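Local structure of chlamydomonas reinhardtii THB1 (6CII) at residues 26-29 with 30-33; 54-57 with 58-62; 83-86 with 87-91; 98-101 with 102-106. The protein is a group I truncated hemoglobin that binds one heme, here in its cyanide-ligated ferric state, and probably binds oxygen. All coordinates share one frame; numbering follows the deposited sequence. Where two conformers were deposited one is given.

Contact 1: 26-29 with 30-33; sequences VFYE and RIVA. With CYN (cyanide ion), chain C.
The OH of Y28, at the end of a ring that lies beside I31, is gripped by three groups: it donates to the cyanide N at 2.6 Å and is hydrogen-bonded to the amide NE2 atoms of Q49 and Q53. This is the distal pocket of a 2-on-2 globin, and the tyrosine comes from helix 16-33, the B helix of that fold. The cyanide N lies at the edge of the Y28 ring, near its plane, as suits a phenol O-H aimed at a bound ligand. One face of the same ring is covered by F27 CD2, which stands 3.8 Å above the plane over the ring centre. I31, one turn on, sends CD1 over a face of F27 in a CH-pi contact, 3.5 Å from the F27 centroid and 16° off the normal. Its chain delivers the methyl there because CG1 is anti to the carbonyl carbon (chi1 -78°) and the chain then runs on extended. I31 CD1 also lies 4.0 Å from Y28 CD1, so a single methyl touches both aromatic rings. With the F27 ring cut back to an alanine, I31 CD1 is likely to lose the face it packs on and the Y28 ring its backing beside the cyanide. Helical bonds carry the backbone, among them R30 N to V26 O at 2.9 Å and I31 N to F27 O at 2.9 Å. R30 leaves the helix flank, its NE hydrogen-bonded to H96 of helix 87-103, and on the way its CD passes V26 CG1 at 4.1 Å.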
loop_
_atom_site.group_PDB
_atom_site.type_symbol
_atom_site.label_atom_id
_atom_site.label_comp_id
_atom_site.label_asym_id
_atom_site.label_seq_id
_atom_site.Cartn_x
_atom_site.Cartn_y
_atom_site.Cartn_z
ATOM N N VAL A 26 4.172 9.924 -0.314
ATOM C CA VAL A 26 5.037 9.915 -1.503
ATOM C C VAL A 26 4.487 8.955 -2.548
ATOM O O VAL A 26 4.433 9.257 -3.741
ATOM C CB VAL A 26 6.482 9.524 -1.124
ATOM C CG1 VAL A 26 7.320 9.294 -2.420
ATOM C CG2 VAL A 26 7.120 10.588 -0.243
ATOM N N PHE A 27 4.111 7.761 -2.092
ATOM C CA PHE A 27 3.501 6.729 -2.920
ATOM C C PHE A 27 2.354 7.283 -3.757
ATOM O O PHE A 27 2.336 7.119 -4.982
ATOM C CB PHE A 27 3.078 5.632 -1.939
ATOM C CG PHE A 27 2.220 4.543 -2.477
ATOM C CD1 PHE A 27 2.751 3.520 -3.254
ATOM C CD2 PHE A 27 0.906 4.451 -2.047
ATOM C CE1 PHE A 27 1.980 2.452 -3.646
ATOM C CE2 PHE A 27 0.098 3.397 -2.449
ATOM C CZ PHE A 27 0.635 2.376 -3.249
ATOM N N TYR A 28 1.442 8.051 -3.134
ATOM C CA TYR A 28 0.336 8.567 -3.917
ATOM C C TYR A 28 0.721 9.779 -4.764
ATOM O O TYR A 28 0.049 10.043 -5.756
ATOM C CB TYR A 28 -0.865 8.905 -3.019
ATOM C CG TYR A 28 -1.646 7.632 -2.712
ATOM C CD1 TYR A 28 -2.153 6.843 -3.747
ATOM C CD2 TYR A 28 -1.835 7.220 -1.424
ATOM C CE1 TYR A 28 -2.831 5.671 -3.483
ATOM C CE2 TYR A 28 -2.532 6.054 -1.147
ATOM C CZ TYR A 28 -3.016 5.297 -2.178
ATOM O OH TYR A 28 -3.655 4.150 -1.857
ATOM N N GLU A 29 1.750 10.555 -4.387
ATOM C CA GLU A 29 2.219 11.584 -5.320
ATOM C C GLU A 29 2.780 10.960 -6.595
ATOM O O GLU A 29 2.541 11.480 -7.696
ATOM C CB GLU A 29 3.255 12.507 -4.658
ATOM C CG GLU A 29 2.642 13.385 -3.532
ATOM C CD GLU A 29 1.507 14.347 -3.978
ATOM O OE1 GLU A 29 1.249 14.502 -5.175
ATOM O OE2 GLU A 29 0.847 14.942 -3.105
ATOM N N ARG A 30 3.505 9.836 -6.474
ATOM C CA ARG A 30 3.983 9.122 -7.661
ATOM C C ARG A 30 2.822 8.519 -8.438
ATOM O O ARG A 30 2.830 8.505 -9.668
ATOM C CB ARG A 30 4.958 8.004 -7.264
ATOM C CG ARG A 30 6.187 8.472 -6.523
ATOM C CD ARG A 30 7.002 7.279 -6.019
ATOM N NE ARG A 30 7.431 6.393 -7.107
ATOM C CZ ARG A 30 8.676 6.256 -7.547
ATOM N NH1 ARG A 30 9.671 6.947 -7.005
ATOM N NH2 ARG A 30 8.928 5.405 -8.539
ATOM N N ILE A 31 1.830 7.963 -7.739
ATOM C CA ILE A 31 0.772 7.271 -8.471
ATOM C C ILE A 31 -0.046 8.259 -9.293
ATOM O O ILE A 31 -0.403 7.987 -10.452
ATOM C CB ILE A 31 -0.089 6.458 -7.490
ATOM C CG1 ILE A 31 0.673 5.174 -7.138
ATOM C CG2 ILE A 31 -1.446 6.158 -8.100
ATOM C CD1 ILE A 31 0.102 4.357 -5.966
ATOM N N VAL A 32 -0.335 9.438 -8.741
ATOM C CA VAL A 32 -1.177 10.352 -9.498
ATOM C C VAL A 32 -0.405 11.008 -10.623
ATOM O O VAL A 32 -1.027 11.589 -11.512
ATOM C CB VAL A 32 -1.839 11.413 -8.597
ATOM C CG1 VAL A 32 -2.662 10.749 -7.520
ATOM C CG2 VAL A 32 -0.810 12.358 -8.021
ATOM N N ALA A 33 0.928 10.917 -10.607
ATOM C CA ALA A 33 1.753 11.406 -11.703
ATOM C C ALA A 33 2.004 10.333 -12.755
ATOM O O ALA A 33 2.585 10.640 -13.796
ATOM C CB ALA A 33 3.106 11.929 -11.183
HETATM C C CYN C . -4.742 1.242 -3.800
HETATM N N CYN C . -4.184 2.200 -3.528
#

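Contact 2: 54-57 with 58-62; sequences VAFM and TYVFG. With HEM (protoporphyrin IX containing Fe), chain B.
Polar contacts first: V54 O accepts twice from T58, from the backbone N at 2.8 Å and from OG1 at 2.7 Å, the two donors arriving from opposite faces of the carbonyl plane. The hydroxyl can fold back this way because T58 OG1 sits anti to its own carbonyl carbon, beside the backbone N (chi1 -64°), and it comes in 42° above the V54 carbonyl plane and not on a lone pair. Y59, V60 and F61 continue the i to i-4 series, with V60 N meeting F56 O at 3.0 Å. Residues 54-60 form the last turns of helix 46-60, the distal E helix of the truncated globin. It ends in a Schellman motif whose C-prime residue is G62, at positive phi (87°), with G62 N bonded to Y59 O at 3.0 Å. Apolar contacts fall on two flanks. On one, V60 CG1 lies over a face of the F56 ring in a CH-pi contact, 3.9 Å from the centroid, and F56 CE2 reaches the heme methyl CMB at 3.5 Å. The F56 ring also meets Y67 edge-to-face, so the ring sits among a valine, a tyrosine and the heme rim. On the other flank M57, which has two conformers, in one of them runs alongside F61, and its SD then makes a less certain, oblique Met-aromatic contact with that ring, 4.5 Å from the centroid. F61 in turn packs on helices 10-13 and 108-126, while V54 and M57 touch helix 16-33.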
loop_
_atom_site.group_PDB
_atom_site.type_symbol
_atom_site.label_atom_id
_atom_site.label_comp_id
_atom_site.label_asym_id
_atom_site.label_seq_id
_atom_site.Cartn_x
_atom_site.Cartn_y
_atom_site.Cartn_z
ATOM N N VAL A 54 -2.801 4.226 4.924
ATOM C CA VAL A 54 -2.018 4.192 6.150
ATOM C C VAL A 54 -2.582 3.136 7.094
ATOM O O VAL A 54 -1.829 2.339 7.664
ATOM C CB VAL A 54 -1.965 5.576 6.820
ATOM C CG1 VAL A 54 -1.311 5.451 8.203
ATOM C CG2 VAL A 54 -1.167 6.541 5.950
ATOM N N ALA A 55 -3.917 3.092 7.245
ATOM C CA ALA A 55 -4.512 2.143 8.188
ATOM C C ALA A 55 -4.236 0.710 7.768
ATOM O O ALA A 55 -3.898 -0.149 8.607
ATOM C CB ALA A 55 -6.026 2.398 8.315
ATOM N N PHE A 56 -4.324 0.439 6.464
ATOM C CA PHE A 56 -4.084 -0.914 5.983
ATOM C C PHE A 56 -2.634 -1.307 6.166
ATOM O O PHE A 56 -2.330 -2.391 6.677
ATOM C CB PHE A 56 -4.462 -1.062 4.513
ATOM C CG PHE A 56 -4.181 -2.440 3.997
ATOM C CD1 PHE A 56 -4.998 -3.496 4.353
ATOM C CD2 PHE A 56 -3.061 -2.697 3.215
ATOM C CE1 PHE A 56 -4.715 -4.800 3.914
ATOM C CE2 PHE A 56 -2.779 -3.994 2.785
ATOM C CZ PHE A 56 -3.608 -5.027 3.136
ATOM N N MET A 57 -1.713 -0.443 5.734
ATOM C CA MET A 57 -0.296 -0.763 5.841
ATOM C C MET A 57 0.119 -0.919 7.296
ATOM O O MET A 57 0.911 -1.807 7.638
ATOM C CB MET A 57 0.537 0.327 5.169
ATOM C CG MET A 57 0.291 0.438 3.691
ATOM S SD MET A 57 1.048 -0.947 2.849
ATOM C CE MET A 57 0.653 -0.588 1.137
ATOM N N THR A 58 -0.409 -0.057 8.161
ATOM C CA THR A 58 -0.112 -0.164 9.588
ATOM C C THR A 58 -0.501 -1.542 10.117
ATOM O O THR A 58 0.271 -2.185 10.846
ATOM C CB THR A 58 -0.870 0.937 10.321
ATOM O OG1 THR A 58 -0.392 2.224 9.898
ATOM C CG2 THR A 58 -0.678 0.804 11.817
ATOM N N TYR A 59 -1.688 -2.008 9.733
ATOM C CA TYR A 59 -2.163 -3.333 10.135
ATOM C C TYR A 59 -1.256 -4.447 9.610
ATOM O O TYR A 59 -0.800 -5.297 10.387
ATOM C CB TYR A 59 -3.603 -3.533 9.655
ATOM C CG TYR A 59 -4.075 -4.958 9.798
ATOM C CD1 TYR A 59 -4.243 -5.519 11.051
ATOM C CD2 TYR A 59 -4.295 -5.748 8.682
ATOM C CE1 TYR A 59 -4.664 -6.821 11.201
ATOM C CE2 TYR A 59 -4.721 -7.073 8.822
ATOM C CZ TYR A 59 -4.898 -7.592 10.083
ATOM O OH TYR A 59 -5.308 -8.899 10.236
ATOM N N VAL A 60 -0.991 -4.485 8.297
ATOM C CA VAL A 60 -0.253 -5.647 7.791
ATOM C C VAL A 60 1.217 -5.603 8.173
ATOM O O VAL A 60 1.878 -6.650 8.161
ATOM C CB VAL A 60 -0.377 -5.831 6.268
ATOM C CG1 VAL A 60 -1.852 -6.094 5.908
ATOM C CG2 VAL A 60 0.213 -4.634 5.499
ATOM N N PHE A 61 1.764 -4.431 8.506
ATOM C CA PHE A 61 3.123 -4.368 9.033
ATOM C C PHE A 61 3.166 -4.628 10.537
ATOM O O PHE A 61 4.231 -4.506 11.135
ATOM C CB PHE A 61 3.783 -3.012 8.705
ATOM C CG PHE A 61 3.939 -2.738 7.197
ATOM C CD1 PHE A 61 3.884 -3.766 6.266
ATOM C CD2 PHE A 61 4.163 -1.448 6.733
ATOM C CE1 PHE A 61 4.019 -3.500 4.914
ATOM C CE2 PHE A 61 4.312 -1.188 5.363
ATOM C CZ PHE A 61 4.222 -2.230 4.468
ATOM N N GLY A 62 2.037 -4.991 11.151
ATOM C CA GLY A 62 2.014 -5.378 12.556
ATOM C C GLY A 62 1.856 -4.252 13.555
ATOM O O GLY A 62 2.148 -4.453 14.739
HETATM C CHA HEM B . -8.788 1.247 -2.533
HETATM C CHB HEM B . -4.973 -1.260 -0.773
HETATM C CHC HEM B . -3.538 -2.212 -5.396
HETATM C CHD HEM B . -6.811 1.124 -7.014
HETATM C C1A HEM B . -7.887 0.620 -1.705
HETATM C C2A HEM B . -7.968 0.627 -0.264
HETATM C C3A HEM B . -6.922 -0.047 0.210
HETATM C C4A HEM B . -6.118 -0.507 -0.882
HETATM C CMA HEM B . -6.541 -0.329 1.681
HETATM C CAA HEM B . -9.118 1.308 0.514
HETATM C CBA HEM B . -10.270 0.295 0.603
HETATM C CGA HEM B . -11.335 0.815 1.524
HETATM O O1A HEM B . -11.228 0.547 2.744
HETATM O O2A HEM B . -12.265 1.508 1.038
HETATM C C1B HEM B . -4.272 -1.694 -1.887
HETATM C C2B HEM B . -3.036 -2.420 -1.821
HETATM C C3B HEM B . -2.622 -2.686 -3.060
HETATM C C4B HEM B . -3.585 -2.135 -4.000
HETATM C CMB HEM B . -2.337 -2.817 -0.504
HETATM C CAB HEM B . -1.326 -3.463 -3.356
HETATM C CBB HEM B . -0.654 -3.326 -4.494
HETATM C C1C HEM B . -4.309 -1.382 -6.195
HETATM C C2C HEM B . -4.227 -1.282 -7.640
HETATM C C3C HEM B . -5.133 -0.377 -8.063
HETATM C C4C HEM B . -5.812 0.167 -6.911
HETATM C CMC HEM B . -3.260 -2.150 -8.482
HETATM C CAC HEM B . -5.449 0.118 -9.502
HETATM C CBC HEM B . -4.431 0.416 -10.295
HETATM C C1D HEM B . -7.568 1.444 -5.891
HETATM C C2D HEM B . -8.618 2.419 -5.923
HETATM C C3D HEM B . -9.188 2.474 -4.699
HETATM C C4D HEM B . -8.519 1.522 -3.855
HETATM C CMD HEM B . -8.985 3.258 -7.169
HETATM C CAD HEM B . -10.351 3.396 -4.290
HETATM C CBD HEM B . -11.663 2.821 -4.824
HETATM C CGD HEM B . -12.805 3.742 -4.449
HETATM O O1D HEM B . -13.604 4.102 -5.350
HETATM O O2D HEM B . -12.916 4.107 -3.250
HETATM N NA HEM B . -6.745 -0.092 -2.033
HETATM N NB HEM B . -4.578 -1.522 -3.244
HETATM N NC HEM B . -5.321 -0.503 -5.783
HETATM N ND HEM B . -7.524 0.911 -4.601
HETATM FE FE HEM B . -6.065 -0.293 -3.891
#

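Contact 3: 83-86 with 87-91; sequences QGMN and HHHFD. With HEM (protoporphyrin IX containing Fe), chain B.
An extended N86 (phi -144°, psi 178°) leads the chain into helix 87-103, whose first turn bonds back to it from F90 N to N86 O at 3.2 Å. N86 and H89 form a capping box at this N-terminus. N86 OD1 accepts from H89 N at 3.0 Å, nearly along the C=O axis, and in return N86 N donates to H89 ND1 at 3.0 Å, close to the imidazole plane. The carboxamide reaches over the first turn because CG lies between the backbone N and the carbonyl carbon (chi1 62°). It also lies nearly parallel to the H89 ring, with OD1 over one ring face. Were N86 an alanine, H89 N would probably lose its capping acceptor and the imidazole the amide over its face, though not its bond to the backbone N. G84 O meets the ring at its edge, 3.3 Å from H89 CE1. The same short region lines the heme. M85, on the side of the proximal H76, stretches its extended chain to the porphyrin, with SD 3.7 Å from heme C3C. F90 lays one ring face against a heme vinyl, CE2 standing 3.3 Å from heme CBB.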
loop_
_atom_site.group_PDB
_atom_site.type_symbol
_atom_site.label_atom_id
_atom_site.label_comp_id
_atom_site.label_asym_id
_atom_site.label_seq_id
_atom_site.Cartn_x
_atom_site.Cartn_y
_atom_site.Cartn_z
ATOM N N GLN A 83 -13.332 -1.847 -14.534
ATOM C CA GLN A 83 -12.377 -0.830 -14.963
ATOM C C GLN A 83 -11.060 -1.388 -15.479
ATOM O O GLN A 83 -10.110 -0.623 -15.668
ATOM C CB GLN A 83 -12.101 0.148 -13.824
ATOM C CG GLN A 83 -13.312 0.958 -13.508
ATOM C CD GLN A 83 -13.206 1.642 -12.168
ATOM O OE1 GLN A 83 -13.812 1.205 -11.201
ATOM N NE2 GLN A 83 -12.416 2.689 -12.101
ATOM N N GLY A 84 -10.965 -2.693 -15.700
ATOM C CA GLY A 84 -9.733 -3.196 -16.272
ATOM C C GLY A 84 -8.537 -3.210 -15.351
ATOM O O GLY A 84 -7.397 -3.294 -15.833
ATOM N N MET A 85 -8.753 -3.160 -14.032
ATOM C CA MET A 85 -7.621 -3.287 -13.108
ATOM C C MET A 85 -7.023 -4.685 -13.227
ATOM O O MET A 85 -7.755 -5.685 -13.227
ATOM C CB MET A 85 -8.059 -3.018 -11.654
ATOM C CG MET A 85 -6.926 -3.292 -10.616
ATOM S SD MET A 85 -7.533 -3.036 -8.919
ATOM C CE MET A 85 -6.470 -4.152 -8.061
ATOM N N ASN A 86 -5.690 -4.775 -13.306
ATOM C CA ASN A 86 -5.100 -6.073 -13.588
ATOM C C ASN A 86 -3.794 -6.265 -12.835
ATOM O O ASN A 86 -3.321 -5.392 -12.102
ATOM C CB ASN A 86 -4.936 -6.277 -15.106
ATOM C CG ASN A 86 -4.009 -5.278 -15.744
ATOM O OD1 ASN A 86 -2.977 -4.919 -15.182
ATOM N ND2 ASN A 86 -4.354 -4.839 -16.966
ATOM N N HIS A 87 -3.217 -7.453 -13.025
ATOM C CA HIS A 87 -2.006 -7.812 -12.300
ATOM C C HIS A 87 -0.836 -6.916 -12.662
ATOM O O HIS A 87 0.054 -6.690 -11.829
ATOM C CB HIS A 87 -1.679 -9.278 -12.572
ATOM C CG HIS A 87 -2.387 -10.222 -11.657
ATOM N ND1 HIS A 87 -3.760 -10.367 -11.639
ATOM C CD2 HIS A 87 -1.907 -11.063 -10.710
ATOM C CE1 HIS A 87 -4.093 -11.272 -10.734
ATOM N NE2 HIS A 87 -2.988 -11.705 -10.151
ATOM N N HIS A 88 -0.803 -6.399 -13.887
ATOM C CA HIS A 88 0.282 -5.492 -14.236
ATOM C C HIS A 88 0.179 -4.204 -13.434
ATOM O O HIS A 88 1.199 -3.682 -12.965
ATOM C CB HIS A 88 0.281 -5.188 -15.732
ATOM C CG HIS A 88 1.316 -4.181 -16.146
ATOM N ND1 HIS A 88 2.669 -4.389 -15.973
ATOM C CD2 HIS A 88 1.192 -2.954 -16.707
ATOM C CE1 HIS A 88 3.333 -3.338 -16.422
ATOM N NE2 HIS A 88 2.461 -2.460 -16.881
ATOM N N HIS A 89 -1.047 -3.693 -13.240
ATOM C CA HIS A 89 -1.194 -2.521 -12.377
ATOM C C HIS A 89 -0.692 -2.817 -10.981
ATOM O O HIS A 89 -0.064 -1.961 -10.339
ATOM C CB HIS A 89 -2.648 -2.067 -12.287
ATOM C CG HIS A 89 -3.224 -1.627 -13.591
ATOM N ND1 HIS A 89 -4.366 -2.184 -14.111
ATOM C CD2 HIS A 89 -2.818 -0.689 -14.474
ATOM C CE1 HIS A 89 -4.628 -1.625 -15.282
ATOM N NE2 HIS A 89 -3.703 -0.710 -15.525
ATOM N N PHE A 90 -1.008 -4.001 -10.463
ATOM C CA PHE A 90 -0.491 -4.381 -9.158
ATOM C C PHE A 90 1.027 -4.287 -9.123
ATOM O O PHE A 90 1.595 -3.733 -8.176
ATOM C CB PHE A 90 -0.971 -5.783 -8.791
ATOM C CG PHE A 90 -0.561 -6.218 -7.415
ATOM C CD1 PHE A 90 0.703 -6.754 -7.190
ATOM C CD2 PHE A 90 -1.437 -6.107 -6.356
ATOM C CE1 PHE A 90 1.089 -7.149 -5.921
ATOM C CE2 PHE A 90 -1.070 -6.517 -5.086
ATOM C CZ PHE A 90 0.186 -7.034 -4.863
ATOM N N ASP A 91 1.706 -4.764 -10.173
ATOM C CA ASP A 91 3.163 -4.682 -10.190
ATOM C C ASP A 91 3.634 -3.241 -10.224
ATOM O O ASP A 91 4.609 -2.890 -9.550
ATOM C CB ASP A 91 3.745 -5.425 -11.395
ATOM C CG ASP A 91 3.631 -6.925 -11.277
ATOM O OD1 ASP A 91 3.515 -7.466 -10.157
ATOM O OD2 ASP A 91 3.656 -7.576 -12.340
HETATM C CHA HEM B . -8.788 1.247 -2.533
HETATM C CHB HEM B . -4.973 -1.260 -0.773
HETATM C CHC HEM B . -3.538 -2.212 -5.396
HETATM C CHD HEM B . -6.811 1.124 -7.014
HETATM C C1A HEM B . -7.887 0.620 -1.705
HETATM C C2A HEM B . -7.968 0.627 -0.264
HETATM C C3A HEM B . -6.922 -0.047 0.210
HETATM C C4A HEM B . -6.118 -0.507 -0.882
HETATM C CMA HEM B . -6.541 -0.329 1.681
HETATM C CAA HEM B . -9.118 1.308 0.514
HETATM C CBA HEM B . -10.270 0.295 0.603
HETATM C CGA HEM B . -11.335 0.815 1.524
HETATM O O1A HEM B . -11.228 0.547 2.744
HETATM O O2A HEM B . -12.265 1.508 1.038
HETATM C C1B HEM B . -4.272 -1.694 -1.887
HETATM C C2B HEM B . -3.036 -2.420 -1.821
HETATM C C3B HEM B . -2.622 -2.686 -3.060
HETATM C C4B HEM B . -3.585 -2.135 -4.000
HETATM C CMB HEM B . -2.337 -2.817 -0.504
HETATM C CAB HEM B . -1.326 -3.463 -3.356
HETATM C CBB HEM B . -0.654 -3.326 -4.494
HETATM C C1C HEM B . -4.309 -1.382 -6.195
HETATM C C2C HEM B . -4.227 -1.282 -7.640
HETATM C C3C HEM B . -5.133 -0.377 -8.063
HETATM C C4C HEM B . -5.812 0.167 -6.911
HETATM C CMC HEM B . -3.260 -2.150 -8.482
HETATM C CAC HEM B . -5.449 0.118 -9.502
HETATM C CBC HEM B . -4.431 0.416 -10.295
HETATM C C1D HEM B . -7.568 1.444 -5.891
HETATM C C2D HEM B . -8.618 2.419 -5.923
HETATM C C3D HEM B . -9.188 2.474 -4.699
HETATM C C4D HEM B . -8.519 1.522 -3.855
HETATM C CMD HEM B . -8.985 3.258 -7.169
HETATM C CAD HEM B . -10.351 3.396 -4.290
HETATM C CBD HEM B . -11.663 2.821 -4.824
HETATM C CGD HEM B . -12.805 3.742 -4.449
HETATM O O1D HEM B . -13.604 4.102 -5.350
HETATM O O2D HEM B . -12.916 4.107 -3.250
HETATM N NA HEM B . -6.745 -0.092 -2.033
HETATM N NB HEM B . -4.578 -1.522 -3.244
HETATM N NC HEM B . -5.321 -0.503 -5.783
HETATM N ND HEM B . -7.524 0.911 -4.601
HETATM FE FE HEM B . -6.065 -0.293 -3.891
#

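Contact 4: 98-101 with 102-106; sequences DSTL and QELGV
L101 and V106 meet at the Schellman motif that ends helix 87-103, the G helix of the globin fold. Their side chains cross obliquely, L101 CD2 lying 4.0 Å from V106 CG2. V106 N also donates to L101 O at 3.1 Å, and inside the same turn G105 N bonds to Q102 O at 3.0 Å. G105 takes positive phi (86°), where a CB would press on the carbonyl O of L104. Next to this pair, T100 and L104 lie side by side, with T100 CG2 3.8 Å from L104 CD1, and L104 CG closes to 3.2 Å of T100 O. T100 CG2 points that way because it is the branch anti to the backbone N, which leaves OG1 beside that N (chi1 -66°), where it bonds to H96 O. Regular helical bonds lead into the turn, with Q102 N to D98 O at 2.9 Å and E103 N to S99 O at 2.9 Å. Farther out, helix 16-33 meets the flank of T100 and L104. Helix 108-126 packs against L101 through K111 and A114, and D98 OD1 forms a salt bridge with K111 NZ.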
loop_
_atom_site.group_PDB
_atom_site.type_symbol
_atom_site.label_atom_id
_atom_site.label_comp_id
_atom_site.label_asym_id
_atom_site.label_seq_id
_atom_site.Cartn_x
_atom_site.Cartn_y
_atom_site.Cartn_z
ATOM N N ASP A 98 8.010 0.175 -3.474
ATOM C CA ASP A 98 9.387 -0.237 -3.227
ATOM C C ASP A 98 10.328 0.939 -3.430
ATOM O O ASP A 98 11.176 1.217 -2.579
ATOM C CB ASP A 98 9.773 -1.395 -4.138
ATOM C CG ASP A 98 11.222 -1.819 -3.921
ATOM O OD1 ASP A 98 11.479 -2.608 -3.007
ATOM O OD2 ASP A 98 12.106 -1.332 -4.642
ATOM N N SER A 99 10.156 1.670 -4.538
ATOM C CA SER A 99 10.984 2.847 -4.811
ATOM C C SER A 99 10.815 3.917 -3.743
ATOM O O SER A 99 11.779 4.603 -3.383
ATOM C CB SER A 99 10.631 3.420 -6.185
ATOM O OG SER A 99 11.099 2.553 -7.214
ATOM N N THR A 100 9.582 4.094 -3.243
ATOM C CA THR A 100 9.345 5.047 -2.162
ATOM C C THR A 100 10.115 4.662 -0.911
ATOM O O THR A 100 10.745 5.512 -0.262
ATOM C CB THR A 100 7.854 5.108 -1.849
ATOM O OG1 THR A 100 7.147 5.651 -2.973
ATOM C CG2 THR A 100 7.598 5.924 -0.585
ATOM N N LEU A 101 10.025 3.384 -0.521
ATOM C CA LEU A 101 10.709 2.956 0.694
ATOM C C LEU A 101 12.214 3.099 0.538
ATOM O O LEU A 101 12.913 3.485 1.484
ATOM C CB LEU A 101 10.325 1.517 1.005
ATOM C CG LEU A 101 8.868 1.313 1.405
ATOM C CD1 LEU A 101 8.628 -0.195 1.639
ATOM C CD2 LEU A 101 8.488 2.136 2.627
ATOM N N GLN A 102 12.717 2.840 -0.671
ATOM C CA GLN A 102 14.139 2.998 -0.941
ATOM C C GLN A 102 14.558 4.450 -0.783
ATOM O O GLN A 102 15.557 4.758 -0.122
ATOM C CB GLN A 102 14.445 2.496 -2.356
ATOM C CG GLN A 102 15.890 2.701 -2.779
ATOM C CD GLN A 102 16.880 1.881 -1.964
ATOM O OE1 GLN A 102 16.533 0.844 -1.391
ATOM N NE2 GLN A 102 18.124 2.349 -1.908
ATOM N N GLU A 103 13.784 5.361 -1.367
ATOM C CA GLU A 103 14.128 6.778 -1.300
ATOM C C GLU A 103 14.106 7.289 0.125
ATOM O O GLU A 103 14.918 8.154 0.493
ATOM C CB GLU A 103 13.158 7.600 -2.141
ATOM C CG GLU A 103 13.732 8.953 -2.470
ATOM C CD GLU A 103 12.704 9.858 -3.072
ATOM O OE1 GLU A 103 11.514 9.530 -2.931
ATOM O OE2 GLU A 103 13.089 10.874 -3.685
ATOM N N LEU A 104 13.206 6.764 0.942
ATOM C CA LEU A 104 13.099 7.201 2.318
ATOM C C LEU A 104 14.128 6.550 3.224
ATOM O O LEU A 104 14.134 6.834 4.425
ATOM C CB LEU A 104 11.681 6.936 2.815
ATOM C CG LEU A 104 10.668 7.767 2.002
ATOM C CD1 LEU A 104 9.232 7.482 2.442
ATOM C CD2 LEU A 104 10.992 9.278 2.048
ATOM N N GLY A 105 14.980 5.689 2.691
ATOM C CA GLY A 105 16.084 5.165 3.460
ATOM C C GLY A 105 15.751 3.960 4.301
ATOM O O GLY A 105 16.471 3.678 5.261
ATOM N N VAL A 106 14.666 3.252 3.989
ATOM C CA VAL A 106 14.313 2.060 4.755
ATOM C C VAL A 106 15.388 1.007 4.550
ATOM O O VAL A 106 15.807 0.754 3.421
ATOM C CB VAL A 106 12.926 1.555 4.329
ATOM C CG1 VAL A 106 12.594 0.283 5.076
ATOM C CG2 VAL A 106 11.868 2.617 4.636
#

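How the contacts relate
Three of the four contacts border the heme site. The cyanide faces the heme iron with its C, and its other atom, N, is held by contact 1. Contacts 2 and 3 both touch the porphyrin, though their centres are about 22 Å apart, on opposite sides of the chain's centre. The side chain of M85 in contact 3 is about 7 Å from the cyanide. Contact 4 stays away, the side chain of D98 being about 11 Å from the heme, yet it shares helix 87-103 with contact 3 and packs directly on contact 1, where R30 CD meets T100 OG1 at 3.5 Å. Contacts 2 and 4 each end a helix in a Schellman turn, whereas contact 3 starts one.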